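Local coordinates for protein laccase (Botrytis aclada, PDB 3SQR) that oxidises phenolic substrates with its copper centres while reducing dioxygen to water, probably serving lignin degradation and detoxification of lignin-derived products, at residues A[552-555]-A[556-560]. Sequence-based numbering, arbitrary orientation.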
ATOM      1  N   THR A 552       6.988  17.340  22.700  1.00 33.16           N
ATOM      2  CA  THR A 552       7.729  17.612  21.497  1.00 32.39           C
ATOM      3  C   THR A 552       6.873  17.375  20.236  1.00 30.73           C
ATOM      4  O   THR A 552       6.897  18.174  19.304  1.00 31.06           O
ATOM      5  CB  THR A 552       9.050  16.844  21.460  1.00 33.07           C
ATOM      6  OG1 THR A 552       9.795  17.337  20.367  1.00 36.11           O
ATOM      7  CG2 THR A 552       8.848  15.387  21.331  1.00 32.22           C
ATOM      8  N   ASP A 553       6.105  16.316  20.235  1.00 29.65           N
ATOM      9  CA  ASP A 553       5.341  15.911  19.046  1.00 29.71           C
ATOM     10  C   ASP A 553       4.089  16.759  18.908  1.00 29.18           C
ATOM     11  O   ASP A 553       3.691  17.102  17.811  1.00 27.35           O
ATOM     12  CB  ASP A 553       5.066  14.404  19.097  1.00 31.03           C
ATOM     13  CG  ASP A 553       6.323  13.603  18.908  1.00 29.19           C
ATOM     14  OD1 ASP A 553       7.180  14.056  18.148  1.00 31.93           O
ATOM     15  OD2 ASP A 553       6.475  12.551  19.575  1.00 38.70           O
ATOM     16  N   THR A 554       3.518  17.181  20.070  1.00 29.27           N
ATOM     17  CA  THR A 554       2.414  18.120  20.049  1.00 28.25           C
ATOM     18  C   THR A 554       2.807  19.427  19.475  1.00 28.72           C
ATOM     19  O   THR A 554       2.048  19.957  18.676  1.00 28.62           O
ATOM     20  CB  THR A 554       1.736  18.220  21.470  1.00 28.75           C
ATOM     21  OG1 THR A 554       1.334  16.913  21.837  1.00 32.12           O
ATOM     22  CG2 THR A 554       0.557  19.058  21.424  1.00 32.41           C
ATOM     23  N   ALA A 555       3.979  19.957  19.828  1.00 28.80           N
ATOM     24  CA  ALA A 555       4.470  21.236  19.290  1.00 30.05           C
ATOM     25  C   ALA A 555       4.642  21.076  17.802  1.00 29.00           C
ATOM     26  O   ALA A 555       4.216  21.886  17.031  1.00 29.39           O
ATOM     27  CB  ALA A 555       5.859  21.700  19.988  1.00 30.26           C
ATOM     28  N   ILE A 556       5.196  19.944  17.393  1.00 27.63           N
ATOM     29  CA  ILE A 556       5.444  19.745  15.962  1.00 26.88           C
ATOM     30  C   ILE A 556       4.159  19.732  15.147  1.00 26.52           C
ATOM     31  O   ILE A 556       4.030  20.422  14.141  1.00 27.87           O
ATOM     32  CB  ILE A 556       6.293  18.471  15.760  1.00 27.30           C
ATOM     33  CG1 ILE A 556       7.726  18.745  16.220  1.00 26.60           C
ATOM     34  CG2 ILE A 556       6.216  17.990  14.322  1.00 25.85           C
ATOM     35  CD1 ILE A 556       8.523  17.431  16.445  1.00 29.59           C
ATOM     36  N   PHE A 557       3.180  18.995  15.623  1.00 26.55           N
ATOM     37  CA  PHE A 557       1.862  18.889  15.016  1.00 28.01           C
ATOM     38  C   PHE A 557       1.174  20.226  14.895  1.00 29.14           C
ATOM     39  O   PHE A 557       0.645  20.599  13.836  1.00 27.37           O
ATOM     40  CB  PHE A 557       1.075  17.940  15.902  1.00 27.34           C
ATOM     41  CG  PHE A 557      -0.315  17.699  15.489  1.00 30.70           C
ATOM     42  CD1 PHE A 557      -1.318  18.571  15.849  1.00 35.44           C
ATOM     43  CD2 PHE A 557      -0.661  16.514  14.798  1.00 29.41           C
ATOM     44  CE1 PHE A 557      -2.644  18.314  15.476  1.00 34.09           C
ATOM     45  CE2 PHE A 557      -1.933  16.270  14.453  1.00 32.63           C
ATOM     46  CZ  PHE A 557      -2.949  17.178  14.777  1.00 35.14           C
ATOM     47  N   GLU A 558       1.207  20.940  16.011  1.00 31.50           N
ATOM     48  CA  GLU A 558       0.697  22.318  16.033  1.00 32.09           C
ATOM     49  C   GLU A 558       1.350  23.204  15.004  1.00 32.08           C
ATOM     50  O   GLU A 558       0.656  23.967  14.288  1.00 31.82           O
ATOM     51  CB  GLU A 558       0.887  22.889  17.439  1.00 32.93           C
ATOM     52  CG  GLU A 558      -0.043  22.284  18.439  1.00 36.22           C
ATOM     53  CD  GLU A 558       0.338  22.576  19.909  1.00 39.26           C
ATOM     54  OE1 GLU A 558       1.423  23.169  20.210  1.00 38.94           O
ATOM     55  OE2 GLU A 558      -0.457  22.154  20.761  1.00 38.68           O
ATOM     56  N   ASP A 559       2.675  23.085  14.894  1.00 31.65           N
ATOM     57  CA  ASP A 559       3.393  23.888  13.956  1.00 31.58           C
ATOM     58  C   ASP A 559       3.002  23.537  12.526  1.00 30.93           C
ATOM     59  O   ASP A 559       2.806  24.416  11.683  1.00 30.72           O
ATOM     60  CB  ASP A 559       4.899  23.735  14.097  1.00 31.86           C
ATOM     61  CG  ASP A 559       5.486  24.315  15.454  0.70 34.10           C
ATOM     62  OD1 ASP A 559       4.773  24.956  16.273  0.70 38.83           O
ATOM     63  OD2 ASP A 559       6.670  24.007  15.762  0.70 37.35           O
ATOM     64  N   THR A 560       2.867  22.227  12.224  1.00 28.64           N
ATOM     65  CA  THR A 560       2.439  21.891  10.873  1.00 27.71           C
ATOM     66  C   THR A 560       1.071  22.478  10.549  1.00 27.65           C
ATOM     67  O   THR A 560       0.807  22.934   9.435  1.00 27.60           O
ATOM     68  CB  THR A 560       2.433  20.338  10.680  1.00 25.95           C
ATOM     69  OG1 THR A 560       3.725  19.839  11.091  1.00 25.94           O
ATOM     70  CG2 THR A 560       2.057  19.953   9.224  1.00 25.12           C
TER
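Thr552 to Ala555 and Ile556 to Thr560 make successive turns of one amphipathic alpha-helix, 551-567, packed on the outside of the multicopper oxidase far from the copper sites. Four backbone hydrogen bonds, each from the N-H of residue i+4 to the carbonyl of residue i, join the turns: Ile556 N to Thr552 O, Phe557 N to Asp553 O at 2.9 Å (N-H...O 167°), Glu558 N to Thr554 O and Asp559 N to Ala555 O.

Ile556 and Phe557 supply apolar contacts to the body of the protein. Beta-branched Ile556 runs alongside Thr552 and Asp553, its CD1 lying 4.0 Å from Asp553 OD1, and also packs on Leu153 of strand 152-158. Phe557 has CG anti to its backbone N (chi1 179°), which carries the ring away from the preceding turn and into an edge-to-face stack with Phe424. The buried ring also packs on Thr420 and Leu421 of helix 419-424.

Among the polar groups, OD1 of buried Asp553 is hydrogen-bonded to Tyr136 OH, while OD2 lies near Glu135 OE2, a like-charge approach that may favour a shared or shifted proton. Thr554 suits the first turn because its OG1 is hydrogen-bonded to Lys550 O, one turn earlier, while its methyl turns to the long side chain of exposed Glu558. That chain is extended beyond CG and slants across the threonine, bringing carboxylate oxygen OE2 of Glu558 to 3.3 Å from CG2 of Thr554.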